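Local structure of possible glutathione S-transferase (Rhodopseudomonas palustris, 3M8N) at residues A48-P51 with S52-P56; Y75-V78 with G79-L82. The protein probably acts as a glutathione transferase, joining glutathione to electrophilic substrates. All coordinates share one frame; numbering follows the deposited sequence.

Contact 1. Residues A48-P51 with S52-P56; sequences AKNP and SGQVP
The backbone of Asn-50 to Gly-53 makes a type I beta turn, closed by a hydrogen bond from Gly-53 N to Asn-50 O of 3.2 Å. Gly-53 leaves the turn with positive phi, a backbone shape that suits glycine. The Asn-50 side chain reaches over the inside of the bend. With CG anti to the backbone N (chi1 -174°), its amide swings toward the chain beyond the turn, and Asn-50 OD1 accepts from Gln-54 N at 3.0 Å, the donor tilted 33° from the amide plane. A weak bond from Ser-52 N adds a second grip on Asn-50 OD1 at 3.2 Å. Asn-50 OD1 also lies against Gln-54 CG at 3.3 Å, and the side-chain amides of Asn-50 and Gln-54 are turned 48° apart. A water links the other end of the Asn-50 amide, through a weak bond from ND2, to Ser-52 OG. Asn-50 is buried over Leu-57 of strand 57-59 and Ala-67 of strand 65-67. Gln-54 NE2 is hydrogen-bonded to Glu-68, while Ser-52 packs on Val-142 of the second subunit. The turn thus carries the chain from helix 44-47 to the cis peptide before Pro-56, the cis-proline loop of the thioredoxin fold, which packs on helix 13-24 just ahead of strand 57-59.

Contact 2. Residues Y75-V78 with G79-L82; sequences YLAV and GTSL
Ala-77, Val-78 and Gly-79 lead the chain out of the end of helix 69-77 through a type II beta turn that runs from Ala-77 to Thr-80. Ala-77 O takes two bonds from the same residue: Thr-80 N at 3.1 Å closes the turn, and Thr-80 OG1 donates at 2.7 Å. Both donors come from the same face of the carbonyl plane, N well above it and OG1 closer to it, tilted by 29°. The hydroxyl's share of this grip follows from the threonine's chi1 of 74°, which sets OG1 between its backbone N and carbonyl carbon and turns it back toward the helix. The hydroxyl also accepts a weak bond from Leu-82 N, so it bridges the helix end and the chain after the turn. Thr-80 CG2 rests 3.6 Å from Leu-76 O. The side chain of Val-78 starts away from the following segment, yet CB and CG1 lie beside Gly-79 N. Gly-79 occupies the third position of the turn with positive phi (72°), where a beta carbon would clash with Val-78 O; its lack of one suits the type II form. Across the turn, Ala-77 CB meets Leu-82 CB at 4.1 Å in a small apolar contact. Tyr-75 and Val-78 meet Arg-87 of the second subunit, the tyrosine through a cation-pi contact and a hydrogen bond from NH2 to its carbonyl oxygen, Val-78 by packing. The turn begins the linker from the thioredoxin-like domain to helix 87-117 of the helical domain. Leu-76 packs on helix 13-24 and strand 57-59, whereas Ala-77 and Leu-82 lie on helix 160-169.

Contacts 1 and 2 are both local turns in which glycine takes a positive phi, yet they differ in type and chemistry. Contact 1 is a surface turn governed by a buried amide; contact 2 is partly buried and combines a backbone carbonyl and a hydroxyl with apolar packing. Their centres lie 24 Å apart, with no touch between them. They share neighbours nonetheless: helix 13-24 and strand 57-59 receive side chains from both 48-56 and 75-82. The first turn stays within the thioredoxin-like part, leading into its sheet, whereas the second also packs on the helical part through helix 160-169. Each meets the second subunit, contact 1 by packing and contact 2 also through arginine.

Contact 1. Residues A48-P51 with S52-P56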
loop_
_atom_site.group_PDB
_atom_site.type_symbol
_atom_site.label_atom_id
_atom_site.label_comp_id
_atom_site.label_asym_id
_atom_site.label_seq_id
_atom_site.Cartn_x
_atom_site.Cartn_y
_atom_site.Cartn_z
ATOM N N ALA A 48 -19.069 2.494 13.619
ATOM C CA ALA A 48 -19.310 1.156 14.042
ATOM C C ALA A 48 -18.747 0.110 13.058
ATOM O O ALA A 48 -18.245 -0.913 13.510
ATOM C CB ALA A 48 -20.790 0.942 14.283
ATOM N N LYS A 49 -18.813 0.343 11.740
ATOM C CA LYS A 49 -18.335 -0.638 10.725
ATOM C C LYS A 49 -16.861 -0.449 10.371
ATOM O O LYS A 49 -16.128 -1.413 10.155
ATOM C CB LYS A 49 -19.150 -0.504 9.461
ATOM C CG LYS A 49 -20.571 -0.315 9.693
ATOM C CD LYS A 49 -21.091 0.517 8.566
ATOM C CE LYS A 49 -22.540 0.952 8.782
ATOM N NZ LYS A 49 -23.490 -0.053 8.266
ATOM N N ASN A 50 -16.439 0.801 10.260
ATOM C CA ASN A 50 -15.029 1.088 10.270
ATOM C C ASN A 50 -14.690 2.198 11.228
ATOM O O ASN A 50 -15.100 3.337 11.020
ATOM C CB ASN A 50 -14.456 1.378 8.890
ATOM C CG ASN A 50 -12.961 1.541 8.923
ATOM O OD1 ASN A 50 -12.498 2.623 8.933
ATOM N ND2 ASN A 50 -12.211 0.458 8.992
ATOM N N PRO A 51 -13.921 1.854 12.289
ATOM C CA PRO A 51 -13.642 2.756 13.432
ATOM C C PRO A 51 -12.784 3.946 13.024
ATOM O O PRO A 51 -12.828 4.954 13.747
ATOM C CB PRO A 51 -12.855 1.856 14.417
ATOM C CG PRO A 51 -13.015 0.445 13.888
ATOM C CD PRO A 51 -13.181 0.577 12.437
ATOM N N SER A 52 -12.053 3.822 11.894
ATOM C CA SER A 52 -11.219 4.894 11.264
ATOM C C SER A 52 -11.875 5.791 10.239
ATOM O O SER A 52 -11.186 6.576 9.623
ATOM C CB SER A 52 -10.027 4.326 10.518
ATOM O OG SER A 52 -9.532 3.212 11.183
ATOM N N GLY A 53 -13.169 5.652 10.018
ATOM C CA GLY A 53 -13.870 6.506 9.084
ATOM C C GLY A 53 -13.550 6.273 7.612
ATOM O O GLY A 53 -13.795 7.137 6.782
ATOM N N GLN A 54 -13.019 5.101 7.279
ATOM C CA GLN A 54 -12.527 4.843 5.935
ATOM C C GLN A 54 -13.642 4.502 4.914
ATOM O O GLN A 54 -14.465 3.649 5.138
ATOM C CB GLN A 54 -11.508 3.716 6.003
ATOM C CG GLN A 54 -10.338 3.969 6.907
ATOM C CD GLN A 54 -9.024 3.503 6.306
ATOM O OE1 GLN A 54 -8.473 4.155 5.384
ATOM N NE2 GLN A 54 -8.481 2.402 6.837
ATOM N N VAL A 55 -13.629 5.201 3.798
ATOM C CA VAL A 55 -14.405 4.898 2.593
ATOM C C VAL A 55 -13.363 4.735 1.439
ATOM O O VAL A 55 -12.499 5.571 1.325
ATOM C CB VAL A 55 -15.380 6.093 2.346
ATOM C CG1 VAL A 55 -16.240 5.893 1.189
ATOM C CG2 VAL A 55 -16.246 6.288 3.559
ATOM N N PRO A 56 -13.428 3.666 0.592
ATOM C CA PRO A 56 -14.446 2.643 0.482
ATOM C C PRO A 56 -14.350 1.575 1.581
ATOM O O PRO A 56 -13.305 1.417 2.204
ATOM C CB PRO A 56 -14.190 2.062 -0.910
ATOM C CG PRO A 56 -12.693 2.136 -1.068
ATOM C CD PRO A 56 -12.307 3.402 -0.341
HETATM O O HOH W 1 -9.065 0.421 10.251
#

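Contact 2. Residues Y75-V78 with G79-L82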
loop_
_atom_site.group_PDB
_atom_site.type_symbol
_atom_site.label_atom_id
_atom_site.label_comp_id
_atom_site.label_asym_id
_atom_site.label_seq_id
_atom_site.Cartn_x
_atom_site.Cartn_y
_atom_site.Cartn_z
ATOM N N TYR A 75 -8.685 -8.619 -2.806
ATOM C CA TYR A 75 -9.699 -9.502 -2.389
ATOM C C TYR A 75 -10.638 -9.870 -3.541
ATOM O O TYR A 75 -11.043 -10.996 -3.699
ATOM C CB TYR A 75 -10.495 -8.900 -1.233
ATOM C CG TYR A 75 -11.593 -9.849 -0.745
ATOM C CD1 TYR A 75 -11.291 -11.034 -0.045
ATOM C CD2 TYR A 75 -12.914 -9.620 -1.038
ATOM C CE1 TYR A 75 -12.284 -11.911 0.394
ATOM C CE2 TYR A 75 -13.898 -10.532 -0.629
ATOM C CZ TYR A 75 -13.563 -11.644 0.107
ATOM O OH TYR A 75 -14.504 -12.520 0.510
ATOM N N LEU A 76 -11.021 -8.881 -4.311
ATOM C CA LEU A 76 -11.989 -9.072 -5.353
ATOM C C LEU A 76 -11.379 -9.853 -6.524
ATOM O O LEU A 76 -12.090 -10.535 -7.229
ATOM C CB LEU A 76 -12.555 -7.732 -5.815
ATOM C CG LEU A 76 -13.367 -6.895 -4.883
ATOM C CD1 LEU A 76 -13.472 -5.484 -5.491
ATOM C CD2 LEU A 76 -14.745 -7.529 -4.705
ATOM N N ALA A 77 -10.070 -9.796 -6.680
ATOM C CA ALA A 77 -9.401 -10.301 -7.835
ATOM C C ALA A 77 -8.845 -11.662 -7.744
ATOM O O ALA A 77 -8.436 -12.166 -8.732
ATOM C CB ALA A 77 -8.284 -9.364 -8.246
ATOM N N VAL A 78 -8.796 -12.261 -6.559
ATOM C CA VAL A 78 -8.235 -13.571 -6.400
ATOM C C VAL A 78 -9.078 -14.471 -7.297
ATOM O O VAL A 78 -10.288 -14.364 -7.328
ATOM C CB VAL A 78 -8.381 -14.012 -4.910
ATOM C CG1 VAL A 78 -8.125 -15.488 -4.735
ATOM C CG2 VAL A 78 -7.515 -13.211 -4.015
ATOM N N GLY A 79 -8.430 -15.349 -8.029
ATOM C CA GLY A 79 -9.137 -16.261 -8.848
ATOM C C GLY A 79 -9.812 -15.710 -10.093
ATOM O O GLY A 79 -10.712 -16.355 -10.640
ATOM N N THR A 80 -9.425 -14.498 -10.492
ATOM C CA THR A 80 -10.050 -13.798 -11.604
ATOM C C THR A 80 -8.995 -13.521 -12.600
ATOM O O THR A 80 -7.839 -13.793 -12.365
ATOM C CB THR A 80 -10.721 -12.485 -11.280
ATOM O OG1 THR A 80 -9.733 -11.496 -11.046
ATOM C CG2 THR A 80 -11.684 -12.584 -10.122
ATOM N N SER A 81 -9.413 -13.046 -13.758
ATOM C CA SER A 81 -8.474 -12.698 -14.817
ATOM C C SER A 81 -7.622 -11.463 -14.481
ATOM O O SER A 81 -6.596 -11.305 -15.075
ATOM C CB SER A 81 -9.200 -12.468 -16.125
ATOM O OG SER A 81 -10.248 -11.554 -15.921
ATOM N N LEU A 82 -8.021 -10.643 -13.499
ATOM C CA LEU A 82 -7.160 -9.575 -12.965
ATOM C C LEU A 82 -6.053 -9.947 -12.018
ATOM O O LEU A 82 -5.293 -9.053 -11.594
ATOM C CB LEU A 82 -7.993 -8.547 -12.276
ATOM C CG LEU A 82 -9.019 -7.853 -13.134
ATOM C CD1 LEU A 82 -9.805 -6.910 -12.207
ATOM C CD2 LEU A 82 -8.315 -7.073 -14.234
#